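Side-chain contacts in EGF family domain-containing protein (Toxoplasma gondii, PDB 4Z80), which binds a peptide of the rhoptry neck protein RON2L1 through its AMA1-like ectodomain, probably as part of the moving junction formed during host-cell invasion: residues A[80-83]-A[87-90]; A[126-131]-A[155-160]; A[322-327]-A[377-382]. One frame throughout, in Å; residues are numbered along the deposited sequence.

The three contacts follow one another along the chain without touching. Contact 2 bears most directly on function: its residues from both loops, 126-131 and 155-160, meet the bound RON2L1 peptide, so its packing shapes part of that binding site. Contact 1, a tight helix-to-strand turn, sits 24 Å from contact 2 between centres, with about 14 Å between their nearest atoms. Contact 3 lies on the other side of the chain's centre from contact 2, 40 Å away between centres, and joins a loop to helix 378-387; contacts 1 and 3 are 29 Å apart between centres. Neither contact 1 nor contact 3 is touched by the peptide chain.

Contact 1: A[80-83]-A[87-90]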
# COMPACT_ATOMS: atom_id res chain seq x y z
N ASP A 80 11.04 8.76 -4.16
CA ASP A 80 10.24 9.95 -3.89
C ASP A 80 10.42 10.47 -2.46
O ASP A 80 10.35 11.67 -2.22
CB ASP A 80 8.75 9.68 -4.18
CG ASP A 80 8.16 8.59 -3.29
OD1 ASP A 80 8.41 7.38 -3.54
OD2 ASP A 80 7.40 8.95 -2.38
N THR A 81 10.68 9.57 -1.53
CA THR A 81 10.87 9.94 -0.12
C THR A 81 12.18 10.71 0.15
O THR A 81 12.30 11.39 1.17
CB THR A 81 10.82 8.69 0.77
OG1 THR A 81 11.58 7.65 0.13
CG2 THR A 81 9.37 8.24 0.94
N LYS A 82 13.15 10.63 -0.75
CA LYS A 82 14.38 11.40 -0.55
C LYS A 82 14.05 12.89 -0.48
O LYS A 82 14.57 13.62 0.37
CB LYS A 82 15.39 11.14 -1.66
CG LYS A 82 16.05 9.80 -1.53
CD LYS A 82 17.33 9.74 -2.33
CE LYS A 82 17.24 8.74 -3.44
NZ LYS A 82 18.61 8.27 -3.83
N THR A 83 13.14 13.32 -1.34
CA THR A 83 12.73 14.72 -1.39
C THR A 83 11.77 15.08 -0.27
O THR A 83 11.91 16.12 0.36
CB THR A 83 12.06 15.04 -2.73
OG1 THR A 83 13.02 14.88 -3.79
CG2 THR A 83 11.51 16.48 -2.76
N ALA A 87 15.30 10.84 3.21
CA ALA A 87 16.02 9.58 3.17
C ALA A 87 15.35 8.68 2.14
O ALA A 87 14.15 8.83 1.90
CB ALA A 87 16.03 8.91 4.53
N PRO A 88 16.11 7.76 1.53
CA PRO A 88 15.51 6.85 0.55
C PRO A 88 14.75 5.73 1.25
O PRO A 88 15.29 4.66 1.55
CB PRO A 88 16.70 6.33 -0.24
CG PRO A 88 17.87 6.51 0.62
CD PRO A 88 17.57 7.59 1.62
N TYR A 89 13.49 6.02 1.54
CA TYR A 89 12.61 5.12 2.29
C TYR A 89 11.57 4.42 1.41
O TYR A 89 10.95 5.04 0.54
CB TYR A 89 11.85 5.91 3.36
CG TYR A 89 12.61 6.32 4.60
CD1 TYR A 89 13.60 5.52 5.15
CD2 TYR A 89 12.29 7.50 5.25
CE1 TYR A 89 14.26 5.91 6.31
CE2 TYR A 89 12.93 7.89 6.40
CZ TYR A 89 13.92 7.10 6.92
OH TYR A 89 14.56 7.51 8.08
N MET A 90 11.37 3.14 1.67
CA MET A 90 10.18 2.44 1.19
C MET A 90 9.09 2.46 2.26
O MET A 90 9.39 2.53 3.46
CB MET A 90 10.51 0.99 0.78
CG MET A 90 11.05 0.12 1.89
SD MET A 90 11.61 -1.46 1.20
CE MET A 90 12.05 -2.31 2.71
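Lys82 lies along Pro88 where helix 80-84 turns back into strand 89-91, the partner of strand 60-62 in a small two-stranded antiparallel sheet; Pro88 itself is the centre of an inverse gamma turn. The lysine meets the proline carbon by carbon: from CB the chain steps to CG, which lands on the proline backbone, 3.6 Å from Pro88 CA and about as near to Pro88 N. CG is also close to the ring, 3.8 Å from Pro88 CB. The next two carbons stay with the same ring atom: CD is 4.0 Å from Pro88 CB, and a bend at chi3 (-116°) keeps CE equally near instead of letting the chain run off straight. Past CE, NZ leaves the proline and is hydrogen-bonded to the backbone oxygen of Ala77. The aliphatic part is thus used as packing surface, and the ammonium end finds its hydrogen-bond partner elsewhere.

One residue earlier, Thr81 makes the polar link. Its CB comes within 3.5 Å of Ala87 O, and CG2, beside its own backbone N, lies near Tyr89 O. With chi1 at 43°, OG1 sits between the backbone N and carbonyl carbon and faces the start of the strand. It donates to Tyr89 O over 2.7 Å, arriving in the carbonyl plane on a lone pair at a C=O...donor angle of 118°.

Contact 2: A[126-131]-A[155-160]; sequences MPHSTT and AGYLTH
Met126 and His128 approach different parts of the Tyr157 side chain, in a Met-aromatic contact joined by a histidine at the phenol end; both loops help to form the binding site for the RON2L1 peptide. The tyrosine spans the gap, its CG anti to the backbone N (chi1 174°), which carries the ring from one loop across to the other. Met126 crosses it obliquely near the root. Bent at chi2 (-59°), the methionine turns its end in, so that CE lies 3.9 Å from Tyr157 CD1 and 4.1 Å from Gly156 O. The sulfur follows just behind the methyl, SD 4.2 Å from Tyr157 CD1 and 5.3 Å from the ring centroid, 59° off the ring normal.

His128 takes the far end of the tyrosine. Its CB is 4.0 Å from Tyr157 CE1, while the imidazole reaches past the ring to the hydroxyl. Leu158 lies over one face of the phenol, with CG 3.5 Å above the ring plane toward the rim. The polar tips serve the ligand: His128 NE2 is hydrogen-bonded to Ser12 OG, and Tyr157 OH to the backbone oxygen of Ser11, both of the RON2L1 peptide. Ser129, whose OG accepts from Thr131 N in an ST turn, also bonds to peptide Glu16. Where histidine and tyrosine come closest, His128 CD2 stands 3.4 Å from Tyr157 OH.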
# COMPACT_ATOMS: atom_id res chain seq x y z
N MET A 126 7.17 8.43 -18.31
CA MET A 126 6.57 7.95 -19.56
C MET A 126 6.44 9.08 -20.58
O MET A 126 5.90 10.14 -20.27
CB MET A 126 5.18 7.35 -19.30
CG MET A 126 5.16 6.20 -18.29
SD MET A 126 6.22 4.82 -18.80
CE MET A 126 5.87 3.64 -17.49
N PRO A 127 6.90 8.85 -21.82
CA PRO A 127 7.50 7.63 -22.35
C PRO A 127 8.95 7.45 -21.91
O PRO A 127 9.70 8.42 -21.86
CB PRO A 127 7.43 7.83 -23.86
CG PRO A 127 7.57 9.31 -24.02
CD PRO A 127 6.79 9.89 -22.86
N HIS A 128 9.33 6.22 -21.61
CA HIS A 128 10.69 5.95 -21.19
C HIS A 128 11.63 5.92 -22.39
O HIS A 128 12.79 6.30 -22.29
CB HIS A 128 10.75 4.63 -20.43
CG HIS A 128 12.11 4.29 -19.92
ND1 HIS A 128 12.71 5.00 -18.90
CD2 HIS A 128 13.00 3.35 -20.30
CE1 HIS A 128 13.91 4.50 -18.67
NE2 HIS A 128 14.11 3.50 -19.51
N SER A 129 11.10 5.45 -23.52
CA SER A 129 11.85 5.41 -24.77
C SER A 129 10.93 5.79 -25.92
O SER A 129 9.74 5.50 -25.89
CB SER A 129 12.45 4.03 -25.01
OG SER A 129 13.02 3.94 -26.31
N THR A 130 11.50 6.44 -26.93
CA THR A 130 10.78 6.70 -28.17
C THR A 130 11.58 6.17 -29.35
O THR A 130 11.44 6.65 -30.46
CB THR A 130 10.50 8.20 -28.37
OG1 THR A 130 11.73 8.93 -28.34
CG2 THR A 130 9.58 8.72 -27.28
N THR A 131 12.41 5.16 -29.10
CA THR A 131 13.25 4.59 -30.15
C THR A 131 12.42 4.14 -31.34
O THR A 131 11.44 3.40 -31.19
CB THR A 131 14.08 3.43 -29.60
OG1 THR A 131 15.00 3.94 -28.62
CG2 THR A 131 14.87 2.72 -30.70
N ALA A 155 -0.22 2.17 -15.28
CA ALA A 155 -1.01 0.97 -15.52
C ALA A 155 -0.17 -0.22 -15.96
O ALA A 155 -0.49 -1.36 -15.64
CB ALA A 155 -2.07 1.25 -16.56
N GLY A 156 0.87 0.05 -16.73
CA GLY A 156 1.71 -1.00 -17.25
C GLY A 156 2.87 -0.41 -18.03
O GLY A 156 2.98 0.82 -18.15
N TYR A 157 3.73 -1.27 -18.54
CA TYR A 157 4.91 -0.84 -19.28
C TYR A 157 5.36 -1.99 -20.18
O TYR A 157 5.49 -3.12 -19.72
CB TYR A 157 6.04 -0.41 -18.32
CG TYR A 157 7.33 -0.09 -19.03
CD1 TYR A 157 7.44 1.00 -19.88
CD2 TYR A 157 8.45 -0.90 -18.85
CE1 TYR A 157 8.63 1.27 -20.53
CE2 TYR A 157 9.64 -0.62 -19.49
CZ TYR A 157 9.72 0.45 -20.33
OH TYR A 157 10.92 0.70 -20.97
N LEU A 158 5.55 -1.69 -21.47
CA LEU A 158 5.80 -2.68 -22.53
C LEU A 158 4.58 -3.59 -22.67
O LEU A 158 3.60 -3.45 -21.94
CB LEU A 158 7.07 -3.50 -22.25
CG LEU A 158 8.32 -2.66 -22.01
CD1 LEU A 158 9.53 -3.53 -21.69
CD2 LEU A 158 8.62 -1.76 -23.20
N THR A 159 4.59 -4.51 -23.63
CA THR A 159 3.40 -5.32 -23.86
C THR A 159 3.10 -6.27 -22.71
O THR A 159 1.95 -6.60 -22.45
CB THR A 159 3.50 -6.14 -25.17
OG1 THR A 159 4.70 -6.92 -25.17
CG2 THR A 159 3.48 -5.23 -26.38
N HIS A 160 4.15 -6.71 -22.02
CA HIS A 160 3.99 -7.68 -20.94
C HIS A 160 5.26 -7.73 -20.10
O HIS A 160 6.31 -7.22 -20.50
CB HIS A 160 3.66 -9.07 -21.51
CG HIS A 160 4.75 -9.63 -22.37
ND1 HIS A 160 4.97 -9.21 -23.66
CD2 HIS A 160 5.68 -10.58 -22.12
CE1 HIS A 160 5.99 -9.87 -24.17
NE2 HIS A 160 6.45 -10.71 -23.26

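Contact 3: A[322-327]-A[377-382]; sequences KTAASS and TAEQCG
Glu379 reaches Ala324 by staying straight: CG is anti to the backbone N (chi1 180°) and the chain remains extended beyond it, so the carboxylate is carried clear of the first turn of helix 378-387 to the loop between strands 318-321 and 329-332. There OE2 accepts a hydrogen bond from Ala324 N at 2.8 Å, with an N-H...O angle of 156°. The N-H comes down from above the carboxylate plane, 59° out of it. The same oxygen is flanked by carbon, 3.6 Å from Thr323 CA, and the methyl of Ala324 packs against the group, CB lying 3.8 Å from Glu379 CD.

Each partner is held by its own bonds. In the loop, Thr323 N donates nearly straight to Ser326 OG, and Ala324 O takes two bonds, from Ser327 N and Ser327 OG, both on the same face of its plane. On the helix side Thr377 and Gln380 form a capping box: Gln380 N donates to Thr377 OG1, and Thr377 N to Gln380 OE1. Lys322 O adds a second tie to the helix through Gln383 NE2, and Cys381, disulfide-bonded to Cys427, fastens the helix to the four-stranded sheet behind it.

A carboxylate taking a backbone N-H makes a link of charge to dipole, without a countercharge across the contact; the bond would probably help to keep Glu379 ionised.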
# COMPACT_ATOMS: atom_id res chain seq x y z
N LYS A 322 -8.25 8.55 7.88
CA LYS A 322 -9.32 7.56 7.99
C LYS A 322 -10.63 8.26 8.24
O LYS A 322 -10.69 9.21 9.02
CB LYS A 322 -9.06 6.58 9.12
CG LYS A 322 -7.78 5.79 8.99
CD LYS A 322 -7.66 4.69 10.03
CE LYS A 322 -6.38 3.93 9.85
NZ LYS A 322 -6.25 2.82 10.83
N THR A 323 -11.69 7.77 7.61
CA THR A 323 -13.05 8.26 7.87
C THR A 323 -13.95 7.05 7.91
O THR A 323 -13.56 5.97 7.48
CB THR A 323 -13.54 9.23 6.79
OG1 THR A 323 -13.60 8.54 5.53
CG2 THR A 323 -12.63 10.42 6.69
N ALA A 324 -15.17 7.21 8.41
CA ALA A 324 -16.10 6.09 8.39
C ALA A 324 -16.23 5.56 6.97
O ALA A 324 -16.21 4.35 6.73
CB ALA A 324 -17.46 6.51 8.93
N ALA A 325 -16.33 6.47 6.01
CA ALA A 325 -16.54 6.10 4.61
C ALA A 325 -15.33 5.41 3.97
O ALA A 325 -15.48 4.71 2.97
CB ALA A 325 -16.91 7.33 3.80
N SER A 326 -14.13 5.59 4.53
CA SER A 326 -12.94 4.94 3.96
C SER A 326 -12.74 3.51 4.49
O SER A 326 -11.72 2.90 4.21
CB SER A 326 -11.69 5.79 4.24
OG SER A 326 -11.25 5.70 5.57
N SER A 327 -13.71 2.97 5.23
CA SER A 327 -13.50 1.71 5.94
C SER A 327 -13.42 0.48 5.04
O SER A 327 -13.11 -0.60 5.53
CB SER A 327 -14.60 1.50 6.97
OG SER A 327 -14.56 2.51 7.96
N THR A 377 -16.92 11.82 19.26
CA THR A 377 -17.66 10.71 18.68
C THR A 377 -16.74 9.49 18.62
O THR A 377 -15.52 9.61 18.77
CB THR A 377 -18.16 11.01 17.27
OG1 THR A 377 -17.04 11.19 16.40
CG2 THR A 377 -19.06 12.25 17.23
N ALA A 378 -17.31 8.32 18.38
CA ALA A 378 -16.51 7.11 18.29
C ALA A 378 -15.57 7.18 17.08
O ALA A 378 -14.42 6.77 17.16
CB ALA A 378 -17.39 5.89 18.21
N GLU A 379 -16.07 7.70 15.97
CA GLU A 379 -15.24 7.88 14.78
C GLU A 379 -14.05 8.79 15.09
O GLU A 379 -12.92 8.49 14.70
CB GLU A 379 -16.06 8.46 13.63
CG GLU A 379 -15.25 8.69 12.36
CD GLU A 379 -16.09 9.26 11.24
OE1 GLU A 379 -17.29 9.53 11.47
OE2 GLU A 379 -15.56 9.44 10.12
N GLN A 380 -14.30 9.90 15.79
CA GLN A 380 -13.21 10.80 16.20
C GLN A 380 -12.19 10.10 17.08
O GLN A 380 -10.99 10.36 16.97
CB GLN A 380 -13.78 12.02 16.93
CG GLN A 380 -14.46 13.01 16.00
CD GLN A 380 -15.07 14.18 16.75
OE1 GLN A 380 -15.40 14.07 17.93
NE2 GLN A 380 -15.21 15.30 16.06
N CYS A 381 -12.65 9.23 17.97
CA CYS A 381 -11.77 8.44 18.81
C CYS A 381 -10.81 7.60 17.97
O CYS A 381 -9.60 7.61 18.19
CB CYS A 381 -12.60 7.53 19.71
SG CYS A 381 -11.69 6.60 20.93
N GLY A 382 -11.35 6.89 16.99
CA GLY A 382 -10.52 6.08 16.12
C GLY A 382 -9.57 6.91 15.27
O GLY A 382 -8.42 6.53 15.05